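Local coordinates for RagB/SusD family nutrient uptake outer membrane protein (Bacteroides thetaiotaomicron, PDB 7KV2), which probably binds beta-glucan at the bacterial outer-membrane surface as a SusD-family glycan-binding protein, helping to capture it for uptake, at residues F64-P69 and N106-L111; G110-A115 and N156-F161; Y142-V147 and I198-L203. All coordinates share one frame; numbering follows the deposited sequence.

Interaction 1: F64-P69 and N106-L111; sequences FDEYNP and NMIYGL. With EDO (1,2-ethanediol), chain D.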
loop_
_atom_site.group_PDB
_atom_site.type_symbol
_atom_site.label_atom_id
_atom_site.label_comp_id
_atom_site.label_asym_id
_atom_site.label_seq_id
_atom_site.Cartn_x
_atom_site.Cartn_y
_atom_site.Cartn_z
ATOM N N PHE A 64 18.017 1.716 0.214
ATOM C CA PHE A 64 18.932 0.843 -0.579
ATOM C C PHE A 64 19.100 1.441 -1.971
ATOM O O PHE A 64 19.086 0.668 -2.944
ATOM C CB PHE A 64 18.378 -0.586 -0.629
ATOM C CG PHE A 64 18.186 -1.199 0.736
ATOM C CD1 PHE A 64 19.289 -1.572 1.509
ATOM C CD2 PHE A 64 16.914 -1.372 1.275
ATOM C CE1 PHE A 64 19.122 -2.071 2.795
ATOM C CE2 PHE A 64 16.750 -1.912 2.546
ATOM C CZ PHE A 64 17.853 -2.264 3.305
ATOM N N ASP A 65 19.185 2.777 -2.034
ATOM C CA ASP A 65 19.403 3.633 -3.232
ATOM C C ASP A 65 18.301 3.461 -4.286
ATOM O O ASP A 65 18.525 3.880 -5.412
ATOM C CB ASP A 65 20.809 3.416 -3.789
ATOM C CG ASP A 65 21.809 3.706 -2.681
ATOM O OD1 ASP A 65 21.823 4.859 -2.206
ATOM O OD2 ASP A 65 22.460 2.750 -2.226
ATOM N N GLU A 66 17.105 3.022 -3.887
ATOM C CA GLU A 66 15.942 2.917 -4.787
ATOM C C GLU A 66 14.681 3.555 -4.193
ATOM O O GLU A 66 14.538 3.585 -2.985
ATOM C CB GLU A 66 15.592 1.459 -5.012
ATOM C CG GLU A 66 16.644 0.789 -5.851
ATOM C CD GLU A 66 16.366 -0.652 -6.176
ATOM O OE1 GLU A 66 15.204 -0.998 -6.427
ATOM O OE2 GLU A 66 17.371 -1.396 -6.252
ATOM N N TYR A 67 13.815 4.030 -5.079
ATOM C CA TYR A 67 12.411 4.449 -4.789
ATOM C C TYR A 67 11.488 3.315 -5.192
ATOM O O TYR A 67 11.315 3.073 -6.413
ATOM C CB TYR A 67 12.095 5.726 -5.563
ATOM C CG TYR A 67 13.060 6.841 -5.305
ATOM C CD1 TYR A 67 12.912 7.679 -4.217
ATOM C CD2 TYR A 67 14.131 7.079 -6.154
ATOM C CE1 TYR A 67 13.803 8.697 -3.957
ATOM C CE2 TYR A 67 15.039 8.089 -5.900
ATOM C CZ TYR A 67 14.861 8.922 -4.815
ATOM O OH TYR A 67 15.721 9.949 -4.517
ATOM N N ASN A 68 10.998 2.534 -4.224
ATOM C CA ASN A 68 10.066 1.403 -4.461
ATOM C C ASN A 68 8.815 1.582 -3.570
ATOM O O ASN A 68 8.419 0.664 -2.858
ATOM C CB ASN A 68 10.700 0.044 -4.154
ATOM C CG ASN A 68 11.849 -0.449 -5.031
ATOM O OD1 ASN A 68 12.371 -1.524 -4.715
ATOM N ND2 ASN A 68 12.262 0.288 -6.057
ATOM N N PRO A 69 8.109 2.741 -3.614
ATOM C CA PRO A 69 6.919 2.931 -2.797
ATOM C C PRO A 69 5.924 1.792 -3.063
ATOM O O PRO A 69 5.532 1.526 -4.228
ATOM C CB PRO A 69 6.395 4.329 -3.225
ATOM C CG PRO A 69 6.979 4.539 -4.574
ATOM C CD PRO A 69 8.327 3.852 -4.547
ATOM N N ASN A 106 17.256 -5.881 -14.402
ATOM C CA ASN A 106 16.748 -4.476 -14.441
ATOM C C ASN A 106 15.428 -4.462 -13.667
ATOM O O ASN A 106 14.382 -4.158 -14.272
ATOM C CB ASN A 106 16.565 -3.929 -15.862
ATOM C CG ASN A 106 16.730 -2.425 -15.994
ATOM O OD1 ASN A 106 16.939 -1.706 -15.010
ATOM N ND2 ASN A 106 16.664 -1.938 -17.228
ATOM N N MET A 107 15.492 -4.880 -12.407
ATOM C CA MET A 107 14.291 -5.130 -11.578
ATOM C C MET A 107 14.379 -4.290 -10.306
ATOM O O MET A 107 15.461 -3.792 -9.992
ATOM C CB MET A 107 14.133 -6.608 -11.238
ATOM C CG MET A 107 12.920 -7.235 -11.910
ATOM S SD MET A 107 11.369 -6.472 -11.222
ATOM C CE MET A 107 11.409 -7.169 -9.580
ATOM N N ILE A 108 13.239 -4.044 -9.654
ATOM C CA ILE A 108 13.259 -3.362 -8.346
ATOM C C ILE A 108 13.873 -4.347 -7.349
ATOM O O ILE A 108 13.689 -5.585 -7.505
ATOM C CB ILE A 108 11.866 -2.825 -7.959
ATOM C CG1 ILE A 108 10.777 -3.887 -7.954
ATOM C CG2 ILE A 108 11.544 -1.683 -8.888
ATOM C CD1 ILE A 108 9.648 -3.597 -6.981
ATOM N N TYR A 109 14.615 -3.810 -6.408
ATOM C CA TYR A 109 15.371 -4.603 -5.400
ATOM C C TYR A 109 15.207 -3.997 -3.992
ATOM O O TYR A 109 15.305 -4.745 -3.006
ATOM C CB TYR A 109 16.814 -4.683 -5.911
ATOM C CG TYR A 109 17.695 -5.758 -5.320
ATOM C CD1 TYR A 109 17.205 -6.721 -4.455
ATOM C CD2 TYR A 109 19.041 -5.796 -5.654
ATOM C CE1 TYR A 109 18.044 -7.681 -3.907
ATOM C CE2 TYR A 109 19.883 -6.763 -5.127
ATOM C CZ TYR A 109 19.384 -7.698 -4.246
ATOM O OH TYR A 109 20.190 -8.677 -3.721
ATOM N N GLY A 110 14.910 -2.700 -3.883
ATOM C CA GLY A 110 14.737 -2.025 -2.574
ATOM C C GLY A 110 13.678 -2.709 -1.722
ATOM O O GLY A 110 13.903 -2.969 -0.515
ATOM N N LEU A 111 12.548 -3.041 -2.322
ATOM C CA LEU A 111 11.381 -3.548 -1.572
ATOM C C LEU A 111 11.736 -4.922 -1.010
ATOM O O LEU A 111 11.361 -5.241 0.094
ATOM C CB LEU A 111 10.163 -3.613 -2.512
ATOM C CG LEU A 111 8.899 -4.235 -1.918
ATOM C CD1 LEU A 111 8.402 -3.420 -0.738
ATOM C CD2 LEU A 111 7.799 -4.344 -2.965
HETATM C C1 EDO D . 18.261 -6.045 -9.791
HETATM O O1 EDO D . 18.072 -5.980 -11.154
HETATM C C2 EDO D . 19.630 -6.505 -9.469
HETATM O O2 EDO D . 19.768 -7.891 -9.683
#

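Interaction 2: G110-A115 and N156-F161; sequences GLWKCA and NWVWKF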
loop_
_atom_site.group_PDB
_atom_site.type_symbol
_atom_site.label_atom_id
_atom_site.label_comp_id
_atom_site.label_asym_id
_atom_site.label_seq_id
_atom_site.Cartn_x
_atom_site.Cartn_y
_atom_site.Cartn_z
ATOM N N GLY A 110 14.910 -2.700 -3.883
ATOM C CA GLY A 110 14.737 -2.025 -2.574
ATOM C C GLY A 110 13.678 -2.709 -1.722
ATOM O O GLY A 110 13.903 -2.969 -0.515
ATOM N N LEU A 111 12.548 -3.041 -2.322
ATOM C CA LEU A 111 11.381 -3.548 -1.572
ATOM C C LEU A 111 11.736 -4.922 -1.010
ATOM O O LEU A 111 11.361 -5.241 0.094
ATOM C CB LEU A 111 10.163 -3.613 -2.512
ATOM C CG LEU A 111 8.899 -4.235 -1.918
ATOM C CD1 LEU A 111 8.402 -3.420 -0.738
ATOM C CD2 LEU A 111 7.799 -4.344 -2.965
ATOM N N TRP A 112 12.420 -5.735 -1.807
ATOM C CA TRP A 112 12.917 -7.065 -1.375
ATOM C C TRP A 112 13.781 -6.889 -0.111
ATOM O O TRP A 112 13.532 -7.554 0.870
ATOM C CB TRP A 112 13.678 -7.666 -2.560
ATOM C CG TRP A 112 14.330 -8.982 -2.252
ATOM C CD1 TRP A 112 15.416 -9.214 -1.447
ATOM C CD2 TRP A 112 13.914 -10.254 -2.757
ATOM N NE1 TRP A 112 15.688 -10.563 -1.407
ATOM C CE2 TRP A 112 14.783 -11.226 -2.191
ATOM C CE3 TRP A 112 12.895 -10.680 -3.615
ATOM C CZ2 TRP A 112 14.664 -12.580 -2.497
ATOM C CZ3 TRP A 112 12.767 -12.024 -3.894
ATOM C CH2 TRP A 112 13.654 -12.956 -3.345
ATOM N N LYS A 113 14.731 -5.974 -0.139
ATOM C CA LYS A 113 15.698 -5.743 0.957
ATOM C C LYS A 113 14.948 -5.197 2.173
ATOM O O LYS A 113 15.245 -5.632 3.281
ATOM C CB LYS A 113 16.804 -4.788 0.531
ATOM C CG LYS A 113 17.772 -5.359 -0.501
ATOM C CD LYS A 113 18.751 -4.330 -1.017
ATOM C CE LYS A 113 19.618 -4.837 -2.163
ATOM N NZ LYS A 113 20.466 -3.756 -2.732
ATOM N N CYS A 114 13.933 -4.345 1.968
ATOM C CA CYS A 114 13.110 -3.841 3.095
ATOM C C CYS A 114 12.315 -4.973 3.729
ATOM O O CYS A 114 12.242 -5.024 4.984
ATOM C CB CYS A 114 12.185 -2.707 2.656
ATOM S SG CYS A 114 13.039 -1.248 2.052
ATOM N N ALA A 115 11.705 -5.857 2.939
ATOM C CA ALA A 115 10.859 -6.949 3.441
ATOM C C ALA A 115 11.711 -7.862 4.316
ATOM O O ALA A 115 11.287 -8.205 5.464
ATOM C CB ALA A 115 10.274 -7.710 2.294
ATOM N N ASN A 156 4.238 -10.823 3.149
ATOM C CA ASN A 156 3.162 -10.517 2.199
ATOM C C ASN A 156 3.731 -9.639 1.079
ATOM O O ASN A 156 3.337 -9.832 -0.081
ATOM C CB ASN A 156 1.977 -9.878 2.937
ATOM C CG ASN A 156 0.831 -9.641 2.001
ATOM O OD1 ASN A 156 0.384 -10.578 1.323
ATOM N ND2 ASN A 156 0.363 -8.386 1.958
ATOM N N TRP A 157 4.658 -8.727 1.375
ATOM C CA TRP A 157 5.235 -7.862 0.320
ATOM C C TRP A 157 5.941 -8.797 -0.696
ATOM O O TRP A 157 5.752 -8.660 -1.900
ATOM C CB TRP A 157 6.234 -6.886 0.926
ATOM C CG TRP A 157 5.672 -5.686 1.647
ATOM C CD1 TRP A 157 4.386 -5.246 1.684
ATOM C CD2 TRP A 157 6.448 -4.727 2.382
ATOM N NE1 TRP A 157 4.308 -4.080 2.403
ATOM C CE2 TRP A 157 5.554 -3.727 2.828
ATOM C CE3 TRP A 157 7.805 -4.601 2.690
ATOM C CZ2 TRP A 157 5.967 -2.652 3.605
ATOM C CZ3 TRP A 157 8.228 -3.494 3.411
ATOM C CH2 TRP A 157 7.311 -2.523 3.847
ATOM N N VAL A 158 6.780 -9.716 -0.222
ATOM C CA VAL A 158 7.541 -10.586 -1.171
ATOM C C VAL A 158 6.666 -11.704 -1.724
ATOM O O VAL A 158 6.891 -12.062 -2.886
ATOM C CB VAL A 158 8.877 -11.083 -0.591
ATOM C CG1 VAL A 158 9.940 -10.001 -0.647
ATOM C CG2 VAL A 158 8.742 -11.626 0.816
ATOM N N TRP A 159 5.707 -12.205 -0.967
ATOM C CA TRP A 159 4.746 -13.240 -1.424
ATOM C C TRP A 159 3.974 -12.707 -2.636
ATOM O O TRP A 159 3.891 -13.394 -3.703
ATOM C CB TRP A 159 3.835 -13.658 -0.285
ATOM C CG TRP A 159 2.771 -14.660 -0.616
ATOM C CD1 TRP A 159 2.958 -15.950 -1.041
ATOM C CD2 TRP A 159 1.349 -14.468 -0.529
ATOM N NE1 TRP A 159 1.753 -16.568 -1.218
ATOM C CE2 TRP A 159 0.743 -15.675 -0.941
ATOM C CE3 TRP A 159 0.524 -13.389 -0.185
ATOM C CZ2 TRP A 159 -0.635 -15.835 -0.968
ATOM C CZ3 TRP A 159 -0.843 -13.542 -0.208
ATOM C CH2 TRP A 159 -1.422 -14.765 -0.573
ATOM N N LYS A 160 3.415 -11.500 -2.507
ATOM C CA LYS A 160 2.606 -10.929 -3.601
ATOM C C LYS A 160 3.487 -10.642 -4.811
ATOM O O LYS A 160 3.047 -10.982 -5.906
ATOM C CB LYS A 160 1.824 -9.679 -3.142
ATOM C CG LYS A 160 0.572 -10.057 -2.378
ATOM C CD LYS A 160 -0.425 -8.937 -2.289
ATOM C CE LYS A 160 -1.796 -9.456 -1.957
ATOM N NZ LYS A 160 -2.766 -8.343 -1.958
ATOM N N PHE A 161 4.613 -9.948 -4.665
ATOM C CA PHE A 161 5.368 -9.444 -5.833
ATOM C C PHE A 161 6.169 -10.599 -6.464
ATOM O O PHE A 161 6.272 -10.575 -7.676
ATOM C CB PHE A 161 6.282 -8.276 -5.500
ATOM C CG PHE A 161 5.532 -6.956 -5.366
ATOM C CD1 PHE A 161 5.239 -6.178 -6.477
ATOM C CD2 PHE A 161 5.153 -6.482 -4.112
ATOM C CE1 PHE A 161 4.539 -4.978 -6.356
ATOM C CE2 PHE A 161 4.478 -5.264 -3.976
ATOM C CZ PHE A 161 4.181 -4.514 -5.095
#

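Interaction 3: Y142-V147 and I198-L203; sequences YYEAQV and IQLNVL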
loop_
_atom_site.group_PDB
_atom_site.type_symbol
_atom_site.label_atom_id
_atom_site.label_comp_id
_atom_site.label_asym_id
_atom_site.label_seq_id
_atom_site.Cartn_x
_atom_site.Cartn_y
_atom_site.Cartn_z
ATOM N N TYR A 142 2.290 -10.244 24.038
ATOM C CA TYR A 142 2.042 -8.964 23.331
ATOM C C TYR A 142 3.208 -8.677 22.376
ATOM O O TYR A 142 2.928 -8.285 21.239
ATOM C CB TYR A 142 1.826 -7.801 24.297
ATOM C CG TYR A 142 1.545 -6.469 23.636
ATOM C CD1 TYR A 142 0.564 -6.326 22.655
ATOM C CD2 TYR A 142 2.258 -5.337 24.000
ATOM C CE1 TYR A 142 0.313 -5.093 22.060
ATOM C CE2 TYR A 142 2.008 -4.096 23.426
ATOM C CZ TYR A 142 1.030 -3.973 22.451
ATOM O OH TYR A 142 0.816 -2.738 21.898
ATOM N N TYR A 143 4.457 -8.806 22.818
ATOM C CA TYR A 143 5.653 -8.586 21.963
ATOM C C TYR A 143 5.613 -9.562 20.789
ATOM O O TYR A 143 5.932 -9.182 19.646
ATOM C CB TYR A 143 6.954 -8.736 22.758
ATOM C CG TYR A 143 7.088 -7.817 23.948
ATOM C CD1 TYR A 143 6.405 -6.606 24.006
ATOM C CD2 TYR A 143 7.902 -8.141 25.027
ATOM C CE1 TYR A 143 6.501 -5.761 25.100
ATOM C CE2 TYR A 143 8.028 -7.292 26.117
ATOM C CZ TYR A 143 7.303 -6.116 26.172
ATOM O OH TYR A 143 7.401 -5.242 27.216
ATOM N N GLU A 144 5.292 -10.816 21.089
ATOM C CA GLU A 144 5.167 -11.916 20.113
ATOM C C GLU A 144 4.055 -11.582 19.115
ATOM O O GLU A 144 4.255 -11.787 17.911
ATOM C CB GLU A 144 4.761 -13.220 20.807
ATOM C CG GLU A 144 5.913 -13.929 21.515
ATOM C CD GLU A 144 5.543 -15.240 22.220
ATOM O OE1 GLU A 144 4.323 -15.513 22.410
ATOM O OE2 GLU A 144 6.475 -15.989 22.573
ATOM N N ALA A 145 2.895 -11.165 19.596
ATOM C CA ALA A 145 1.752 -10.808 18.713
ATOM C C ALA A 145 2.206 -9.728 17.717
ATOM O O ALA A 145 1.910 -9.880 16.532
ATOM C CB ALA A 145 0.564 -10.373 19.520
ATOM N N GLN A 146 2.926 -8.703 18.152
ATOM C CA GLN A 146 3.328 -7.590 17.240
ATOM C C GLN A 146 4.317 -8.094 16.191
ATOM O O GLN A 146 4.112 -7.847 14.960
ATOM C CB GLN A 146 3.932 -6.423 18.012
ATOM C CG GLN A 146 2.974 -5.787 19.025
ATOM C CD GLN A 146 3.699 -4.738 19.830
ATOM O OE1 GLN A 146 4.054 -3.676 19.313
ATOM N NE2 GLN A 146 3.976 -5.039 21.101
ATOM N N VAL A 147 5.387 -8.771 16.617
ATOM C CA VAL A 147 6.453 -9.139 15.649
ATOM C C VAL A 147 6.015 -10.312 14.779
ATOM O O VAL A 147 6.453 -10.310 13.659
ATOM C CB VAL A 147 7.833 -9.349 16.308
ATOM C CG1 VAL A 147 8.242 -8.112 17.094
ATOM C CG2 VAL A 147 7.887 -10.609 17.171
ATOM N N ILE A 198 -3.822 -14.344 16.491
ATOM C CA ILE A 198 -5.243 -14.103 16.860
ATOM C C ILE A 198 -5.510 -14.869 18.162
ATOM O O ILE A 198 -6.159 -14.322 19.074
ATOM C CB ILE A 198 -6.176 -14.505 15.708
ATOM C CG1 ILE A 198 -6.037 -13.504 14.540
ATOM C CG2 ILE A 198 -7.614 -14.616 16.181
ATOM C CD1 ILE A 198 -6.596 -13.964 13.199
ATOM N N GLN A 199 -5.014 -16.099 18.237
ATOM C CA GLN A 199 -5.306 -16.982 19.400
ATOM C C GLN A 199 -4.570 -16.486 20.650
ATOM O O GLN A 199 -5.006 -16.867 21.744
ATOM C CB GLN A 199 -4.939 -18.421 19.049
ATOM C CG GLN A 199 -5.847 -19.014 17.986
ATOM C CD GLN A 199 -5.307 -20.332 17.477
ATOM O OE1 GLN A 199 -4.360 -20.872 18.031
ATOM N NE2 GLN A 199 -5.878 -20.846 16.404
ATOM N N LEU A 200 -3.491 -15.698 20.544
ATOM C CA LEU A 200 -2.832 -15.142 21.760
ATOM C C LEU A 200 -3.833 -14.244 22.511
ATOM O O LEU A 200 -3.721 -14.135 23.741
ATOM C CB LEU A 200 -1.552 -14.380 21.397
ATOM C CG LEU A 200 -0.358 -15.252 21.015
ATOM C CD1 LEU A 200 0.743 -14.401 20.406
ATOM C CD2 LEU A 200 0.187 -16.029 22.213
ATOM N N ASN A 201 -4.750 -13.585 21.792
ATOM C CA ASN A 201 -5.854 -12.786 22.384
ATOM C C ASN A 201 -5.300 -11.652 23.263
ATOM O O ASN A 201 -5.815 -11.441 24.401
ATOM C CB ASN A 201 -6.803 -13.686 23.177
ATOM C CG ASN A 201 -8.082 -12.973 23.520
ATOM O OD1 ASN A 201 -8.504 -12.070 22.799
ATOM N ND2 ASN A 201 -8.697 -13.363 24.620
ATOM N N VAL A 202 -4.307 -10.916 22.771
ATOM C CA VAL A 202 -3.609 -9.834 23.527
ATOM C C VAL A 202 -3.672 -8.496 22.769
ATOM O O VAL A 202 -3.323 -7.482 23.347
ATOM C CB VAL A 202 -2.156 -10.253 23.809
ATOM C CG1 VAL A 202 -1.356 -10.524 22.537
ATOM C CG2 VAL A 202 -1.455 -9.251 24.704
ATOM N N LEU A 203 -4.049 -8.482 21.494
ATOM C CA LEU A 203 -4.021 -7.223 20.701
ATOM C C LEU A 203 -5.310 -6.452 20.933
ATOM O O LEU A 203 -6.397 -7.004 20.882
ATOM C CB LEU A 203 -3.880 -7.584 19.226
ATOM C CG LEU A 203 -2.516 -8.122 18.829
ATOM C CD1 LEU A 203 -2.480 -8.555 17.375
ATOM C CD2 LEU A 203 -1.405 -7.124 19.118
#

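Interaction 1: F64-P69 and N106-L111
E66 reaches across from the loop 64-69 to the backbone N-H groups of the N-cap Y109 and of G110 at the start of helix 110-130. Its CB starts toward the other segment, and with CG and CD in an extended chain (chi2 -178°) the carboxylate arrives at Y109 and G110. OE1 accepts from Y109 N at 2.9 Å on the syn side, close to the carboxylate plane, and from G110 N at 3.1 Å from above that plane. A third donor, N68 ND2, takes the anti lone pair of OE1. OE2 lies 3.4 Å from Y109 CB.

N68 works beside it: OD1 accepts from L111 N at 2.8 Å, while ND2, also bonded to Y67 O, packs on I108 CG2. A carboxylate and an amide suit this place, since N-H groups opening a helix lack carbonyls of a preceding turn. An alanine in place of this glutamate would probably leave Y109 N and G110 N without their acceptor. Glycine suits position 110, where N68 OD1 and E66 crowd the backbone. M107 N donates to O1 of a 1,2-ethanediol, probably from the crystallisation liquor.

The loop between helices 43-53 and 70-75 thus closes over the start of helix 110-130, with I108 touching helix 92-98 and L111 facing helix 137-162.

Interaction 2: G110-A115 and N156-F161
L111 meets two aromatic rings of the facing helix, one with each methyl branch. CG stands anti to the backbone N (chi1 175°), and the two branches part from there. CD1 lies above the plane of the W157 indole but out toward its rim, 3.7 Å from W157 CE3. CD2 sits over a face of the F161 ring, 3.6 Å from F161 CD2, and the two side chains cross at about a right angle. A forked leucine suits this place because its two methyls can serve two rings at once.

The W157 ring has further contacts along helix 110-130. C114 CB approaches W157 CZ3 at 4.1 Å, and the backbone of A115 comes close as well, its CA 3.9 Å from W157 CE3. The benzo side of the indole therefore rests against L111, C114 and A115, one turn of that helix. A second indole, that of W112, has V158 CG1 above its plane, offset toward the rim and 4.2 Å from W112 CE3.

One purely aliphatic pair remains. A115 CB touches the same valine methyl, V158 CG1, at 3.7 Å; a side chain this small lets the beta-branched residue come close to the helix backbone. No hydrogen bond crosses the contact, so it is held by apolar packing of buried side chains.

The axes of the two segments come within 9.4 Å, with their directions 141° apart, nearer antiparallel than perpendicular and consistent with the tetratricopeptide-like helical packing of the SusD family. Helix 70-75 adds V70 against L111 and W157, and M73 against F161. Beyond the pair, W159 and N156 turn to helices 183-200 and 217-231, while K160 forms a salt bridge with E226 of the latter.

Interaction 3: Y142-V147 and I198-L203
The first torsion of V202 sends its two methyls to different residues of helix 137-162, and that of Y142 sends its ring toward L203. In V202, CG1 takes the position between the backbone N and the carbonyl carbon (chi1 60°) and CG2 lies anti to the N. CG2 thereby reaches Y142 CB at 3.6 Å, and CG1 reaches A145 CB, also at 3.6 Å. A beta-branched residue suits this place because both methyls start directly at CB and can reach two residues one turn apart, Y142 and A145.

In Y142, CG is anti to the backbone N (chi1 -179°), and the ring it carries meets L203 CD2 at its edge, near its plane, 4.0 Å from Y142 CE1. The two side chains cross at about a right angle. On one face of that ring lies Q146 NE2, which also gives a weak hydrogen bond to Y142 O.

A145 is the buried centre of the contact. Besides V202 it receives L203 CD2, 3.8 Å from A145 CB, and L200 CD1, 4.1 Å from the same atom. Its single methyl lets three larger side chains close in on the helix. At the other end of the contact, L200 CD2 lies 4.2 Å from E144 OE1, where the extended glutamate passes near the leucine.

N201, with positive phi, is the first residue to leave helical geometry after helix 183-200, and the turn it makes brings V202 and L203 back against helix 137-162. L203 also touches V220 of helix 217-231. Packing of a helix against the end of its neighbour and the turn that follows is consistent with the tetratricopeptide-like helical scaffold of SusD proteins.

The three contacts follow helices 110-130, 137-162 and 183-200 through the helical part of the chain. Interactions 1 and 2 adjoin: they share G110 and L111, their centres are about 10 Å apart, and F64 CD2 of one lies 3.5 Å from K113 CB of the other. Interaction 3 lies farther out, its centre about 23 Å from that of interaction 2 and about 31 Å from that of interaction 1. Along the chain interaction 1 closes before interaction 3 opens, whereas the segments of 2 and 3 alternate, both using helix 137-162. That helix thereby connects buried packing near its C-terminal end with the surface contact nearer its start, within what is probably the tetratricopeptide-like scaffold of the SusD fold.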